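Local coordinates for protein beta-N-acetylhexosaminidase (PDB 1JAK) that hydrolyses terminal beta-linked N-acetylhexosamine residues, probably by the substrate-assisted mechanism of family 20 glycoside hydrolases, at residues Tyr313-Gly318 with Thr346-His351; Asp252-Thr257 with Val330-Arg335. All coordinates share one frame; numbering follows the deposited sequence.

Contact 1 (Tyr313-Gly318 with Thr346-His351). With IFG ((2R,3R,4S,5R)-2-acetamido-3,4-dihydroxy-5-hydroxymethyl-piperidine), chain F.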
# COMPACT_ATOMS: atom_id res chain seq x y z
N TYR A 313 8.91 -10.73 3.25
CA TYR A 313 7.82 -11.52 2.68
C TYR A 313 7.82 -11.81 1.18
O TYR A 313 8.37 -11.05 0.38
CB TYR A 313 6.50 -10.83 3.04
CG TYR A 313 6.46 -10.36 4.47
CD1 TYR A 313 6.17 -11.24 5.50
CD2 TYR A 313 6.76 -9.04 4.79
CE1 TYR A 313 6.19 -10.83 6.83
CE2 TYR A 313 6.78 -8.61 6.12
CZ TYR A 313 6.49 -9.51 7.13
OH TYR A 313 6.53 -9.11 8.45
N LEU A 314 7.17 -12.91 0.82
CA LEU A 314 7.02 -13.31 -0.57
C LEU A 314 5.60 -13.86 -0.67
O LEU A 314 5.26 -14.83 -0.01
CB LEU A 314 8.05 -14.39 -0.93
CG LEU A 314 8.27 -14.70 -2.41
CD1 LEU A 314 7.04 -15.38 -3.00
CD2 LEU A 314 8.60 -13.42 -3.14
N HIS A 315 4.78 -13.20 -1.49
CA HIS A 315 3.38 -13.56 -1.69
C HIS A 315 3.24 -14.57 -2.84
O HIS A 315 3.69 -14.29 -3.95
CB HIS A 315 2.60 -12.28 -2.01
CG HIS A 315 1.15 -12.30 -1.62
ND1 HIS A 315 0.27 -13.28 -2.04
CD2 HIS A 315 0.41 -11.41 -0.92
CE1 HIS A 315 -0.94 -12.99 -1.61
NE2 HIS A 315 -0.89 -11.86 -0.93
N ILE A 316 2.64 -15.73 -2.57
CA ILE A 316 2.46 -16.73 -3.62
C ILE A 316 1.01 -16.81 -4.12
O ILE A 316 0.65 -17.71 -4.87
CB ILE A 316 2.92 -18.14 -3.17
CG1 ILE A 316 2.13 -18.61 -1.95
CG2 ILE A 316 4.42 -18.12 -2.87
CD1 ILE A 316 2.48 -20.02 -1.51
N GLY A 317 0.18 -15.85 -3.70
CA GLY A 317 -1.20 -15.82 -4.15
C GLY A 317 -2.05 -16.98 -3.65
O GLY A 317 -2.19 -17.17 -2.44
N GLY A 318 -2.63 -17.74 -4.58
CA GLY A 318 -3.46 -18.87 -4.20
C GLY A 318 -4.95 -18.65 -4.37
O GLY A 318 -5.76 -19.52 -4.05
N THR A 346 9.29 -15.22 4.26
CA THR A 346 8.06 -15.59 4.95
C THR A 346 6.94 -15.59 3.92
O THR A 346 6.70 -14.59 3.26
CB THR A 346 7.73 -14.58 6.06
OG1 THR A 346 8.74 -14.64 7.08
CG2 THR A 346 6.37 -14.89 6.68
N VAL A 347 6.26 -16.72 3.80
CA VAL A 347 5.19 -16.82 2.82
C VAL A 347 3.90 -16.09 3.20
O VAL A 347 3.51 -16.05 4.37
CB VAL A 347 4.86 -18.30 2.51
CG1 VAL A 347 4.40 -19.00 3.77
CG2 VAL A 347 3.79 -18.39 1.42
N VAL A 348 3.27 -15.50 2.19
CA VAL A 348 2.00 -14.82 2.35
C VAL A 348 1.15 -15.36 1.20
O VAL A 348 1.67 -15.62 0.12
CB VAL A 348 2.11 -13.29 2.16
CG1 VAL A 348 0.75 -12.64 2.39
CG2 VAL A 348 3.15 -12.72 3.13
N GLY A 349 -0.14 -15.54 1.45
CA GLY A 349 -1.02 -16.02 0.40
C GLY A 349 -2.40 -15.47 0.64
O GLY A 349 -2.69 -14.97 1.72
N TRP A 350 -3.27 -15.53 -0.37
CA TRP A 350 -4.64 -15.06 -0.18
C TRP A 350 -5.25 -16.08 0.79
O TRP A 350 -4.70 -17.17 0.95
CB TRP A 350 -5.37 -15.00 -1.51
CG TRP A 350 -4.77 -13.96 -2.43
CD1 TRP A 350 -3.94 -14.18 -3.48
CD2 TRP A 350 -4.93 -12.54 -2.33
NE1 TRP A 350 -3.56 -12.98 -4.05
CE2 TRP A 350 -4.15 -11.96 -3.35
CE3 TRP A 350 -5.65 -11.70 -1.46
CZ2 TRP A 350 -4.07 -10.57 -3.55
CZ3 TRP A 350 -5.57 -10.32 -1.66
CH2 TRP A 350 -4.79 -9.77 -2.69
N HIS A 351 -6.37 -15.74 1.42
CA HIS A 351 -6.92 -16.66 2.42
C HIS A 351 -7.31 -18.06 1.97
O HIS A 351 -7.59 -18.91 2.81
CB HIS A 351 -8.08 -16.01 3.21
CG HIS A 351 -9.36 -15.91 2.45
ND1 HIS A 351 -9.69 -14.82 1.68
CD2 HIS A 351 -10.41 -16.76 2.36
CE1 HIS A 351 -10.89 -14.99 1.16
NE2 HIS A 351 -11.35 -16.17 1.56
N1 IFG F . -10.45 -11.15 -7.54
C2 IFG F . -9.09 -11.47 -8.03
C3 IFG F . -8.26 -10.25 -8.59
C4 IFG F . -9.11 -9.24 -9.39
C5 IFG F . -10.31 -8.83 -8.54
C6 IFG F . -11.24 -7.79 -9.17
C7 IFG F . -8.24 -11.55 -5.72
C8 IFG F . -7.46 -12.12 -4.57
C9 IFG F . -11.19 -10.03 -8.15
N2 IFG F . -8.32 -12.13 -6.96
O7 IFG F . -8.86 -10.52 -5.50
O3 IFG F . -7.20 -10.73 -9.41
O4 IFG F . -9.57 -9.87 -10.59
O6 IFG F . -12.00 -7.11 -8.17
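The indole of Trp350 is held between His315 on one face and the inhibitor on the other. CE1 of His315 stands 3.6 Å from NE1 of Trp350, and the imidazole edge points at the five-membered ring in an edge-to-face pair with planes at 51°. Over the opposite face, centred on the indole, sits the acetamido methyl C8 of IFG, 3.4 Å from CD2 of Trp350. The backbone N of Gly318 lies at the indole edge. The two strands, 313-315 and 346-350, are parallel neighbours in the (beta/alpha)8 barrel of the catalytic domain, linked through helix 326-342 as a beta-alpha-beta unit. Trp350 is the last residue of its strand and part of the ligand pocket, and its NE1 is hydrogen-bonded to Glu250.

The imidazole of His315 has its own covered face. CG1 of Val348 lies over it in a CH-pi contact, 3.5 Å from CD2 of His315. With CG of His315 anti to the backbone N (chi1 -153°), the ring lies across Val348. ND1 of His315 accepts the N-H of Gly317 in the ring plane, and NE2 is hydrogen-bonded to OE1 of Gln365. Both ring nitrogens are therefore engaged, which fixes the rotation of the ring. Tyr313 lies alongside Thr346 on the same sheet face, CD1 of Tyr313 3.7 Å from CB of Thr346. CG2 of Val347, on the face it shares with Leu314, meets CD1 of Ile316.

The backbones pair by bonds from Leu314 N to Thr346 O, Val348 N to Leu314 O and Ile316 N to Val348 O. Gly317 has positive phi and turns its carbonyl toward Trp350. O of Gly317 accepts a hydrogen bond from N of Trp350 at 2.9 Å, with the donor above the carbonyl plane.

Contact 2 (Asp252-Thr257 with Val330-Arg335)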
# COMPACT_ATOMS: atom_id res chain seq x y z
N ASP A 252 1.47 -15.05 -8.44
CA ASP A 252 0.28 -15.86 -8.17
C ASP A 252 0.37 -17.29 -8.70
O ASP A 252 0.75 -17.51 -9.85
CB ASP A 252 -0.95 -15.17 -8.76
CG ASP A 252 -2.21 -15.45 -7.98
OD1 ASP A 252 -2.29 -16.50 -7.31
OD2 ASP A 252 -3.15 -14.63 -8.06
N MET A 253 0.01 -18.26 -7.85
CA MET A 253 0.03 -19.67 -8.23
C MET A 253 -0.90 -20.46 -7.31
O MET A 253 -1.13 -20.07 -6.17
CB MET A 253 1.46 -20.22 -8.12
CG MET A 253 2.11 -20.00 -6.77
SD MET A 253 3.83 -20.57 -6.72
CE MET A 253 4.66 -19.17 -7.51
N PRO A 254 -1.47 -21.58 -7.80
CA PRO A 254 -1.32 -22.16 -9.14
C PRO A 254 -2.28 -21.55 -10.15
O PRO A 254 -2.20 -21.84 -11.35
CB PRO A 254 -1.60 -23.64 -8.89
CG PRO A 254 -2.69 -23.58 -7.88
CD PRO A 254 -2.23 -22.48 -6.92
N GLY A 255 -3.21 -20.73 -9.67
CA GLY A 255 -4.16 -20.08 -10.56
C GLY A 255 -3.61 -18.74 -11.02
O GLY A 255 -2.54 -18.33 -10.58
N HIS A 256 -4.34 -18.06 -11.91
CA HIS A 256 -3.91 -16.76 -12.42
C HIS A 256 -2.51 -16.83 -13.01
O HIS A 256 -1.69 -15.93 -12.84
CB HIS A 256 -3.94 -15.72 -11.29
CG HIS A 256 -5.33 -15.27 -10.95
ND1 HIS A 256 -6.02 -14.37 -11.72
CD2 HIS A 256 -6.16 -15.63 -9.94
CE1 HIS A 256 -7.23 -14.19 -11.21
NE2 HIS A 256 -7.34 -14.94 -10.13
N THR A 257 -2.27 -17.91 -13.75
CA THR A 257 -0.96 -18.17 -14.34
C THR A 257 -0.93 -18.22 -15.86
O THR A 257 0.04 -18.71 -16.44
CB THR A 257 -0.42 -19.51 -13.82
OG1 THR A 257 -1.48 -20.49 -13.84
CG2 THR A 257 0.09 -19.37 -12.39
N VAL A 330 -4.39 -28.34 -2.61
CA VAL A 330 -3.77 -28.63 -1.33
C VAL A 330 -2.39 -29.27 -1.52
O VAL A 330 -1.43 -28.88 -0.87
CB VAL A 330 -4.66 -29.57 -0.47
CG1 VAL A 330 -3.95 -29.91 0.84
CG2 VAL A 330 -5.99 -28.90 -0.18
N ALA A 331 -2.30 -30.24 -2.42
CA ALA A 331 -1.03 -30.91 -2.69
C ALA A 331 -0.01 -29.89 -3.20
O ALA A 331 1.15 -29.90 -2.77
CB ALA A 331 -1.22 -32.02 -3.73
N PHE A 332 -0.44 -29.03 -4.11
CA PHE A 332 0.43 -28.00 -4.68
C PHE A 332 0.99 -27.08 -3.60
O PHE A 332 2.20 -26.84 -3.54
CB PHE A 332 -0.34 -27.16 -5.70
CG PHE A 332 0.49 -26.08 -6.34
CD1 PHE A 332 1.32 -26.36 -7.42
CD2 PHE A 332 0.44 -24.77 -5.86
CE1 PHE A 332 2.10 -25.36 -8.01
CE2 PHE A 332 1.21 -23.76 -6.45
CZ PHE A 332 2.04 -24.06 -7.52
N MET A 333 0.12 -26.56 -2.75
CA MET A 333 0.55 -25.66 -1.70
C MET A 333 1.45 -26.34 -0.68
O MET A 333 2.35 -25.71 -0.12
CB MET A 333 -0.66 -25.02 -1.01
CG MET A 333 -1.38 -24.02 -1.90
SD MET A 333 -0.24 -22.74 -2.50
CE MET A 333 -1.41 -21.43 -2.96
N LYS A 334 1.23 -27.63 -0.44
CA LYS A 334 2.06 -28.37 0.51
C LYS A 334 3.48 -28.44 -0.04
O LYS A 334 4.46 -28.34 0.71
CB LYS A 334 1.51 -29.78 0.70
CG LYS A 334 2.34 -30.67 1.62
CD LYS A 334 2.22 -30.25 3.07
CE LYS A 334 2.98 -31.20 3.99
NZ LYS A 334 2.73 -30.91 5.43
N ARG A 335 3.59 -28.59 -1.35
CA ARG A 335 4.87 -28.69 -2.03
C ARG A 335 5.60 -27.37 -2.25
O ARG A 335 6.82 -27.30 -2.13
CB ARG A 335 4.68 -29.38 -3.39
CG ARG A 335 4.13 -30.79 -3.29
CD ARG A 335 3.60 -31.27 -4.63
NE ARG A 335 3.07 -32.63 -4.55
CZ ARG A 335 2.32 -33.21 -5.49
NH1 ARG A 335 2.02 -32.54 -6.59
NH2 ARG A 335 1.88 -34.45 -5.32
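Pro254 lies flat over the ring of Phe332, with its CB above the ring centre. This is a CH-pi contact: CB of Pro254 is 3.8 Å from the centroid of the Phe332 ring and 12° off the ring normal. It joins the loop after strand 246-250 to helix 326-342, one of the outer helices of the (beta/alpha)8 barrel. CD of Pro254 also touches CD2 of Phe332 at 3.7 Å. Met253 and Pro254, joined by a cis peptide bond, both meet the ring.

Met253 comes to the ring from another direction. CG of Met253 lies at the ring edge, 3.9 Å from CE2 of Phe332. SD of Met253 makes a Met-aromatic contact at the edge, 5.2 Å from the centroid of the Phe332 ring. CG of Phe332 is anti to the backbone N (chi1 -180°), which carries the ring out from the helix toward the loop. The ring also touches Thr294 of helix 292-307, while Met253 packs on Val298 of that helix.

No hydrogen bond crosses between the two segments. Within the loop, Thr257 OG1 donates to Pro254 O. His256, just before Thr257, belongs to the ligand pocket. The Met333 chain bends at chi2 (-55°), and CE of Met333 reaches 3.5 Å from the backbone O of Met253.

Overall arrangement
Both contacts are buried in the catalytic barrel. Contact 1 lies nearer the centre of the chain, about 15 Å from it between centres, against about 24 Å for contact 2. Contact 1 joins neighbouring strands by backbone bonds and aromatic packing. Contact 2 joins a loop to an outer helix by apolar and CH-pi contacts. Helix 326-342 belongs to both settings: it connects the two strands of contact 1 in sequence and supplies one side of contact 2. The contacts touch directly. Asp252 OD1 probably accepts a hydrogen bond from Gly318 N, and Met253 N probably donates one to Ile316 O. CE of Met333 packs on CA of Gly318.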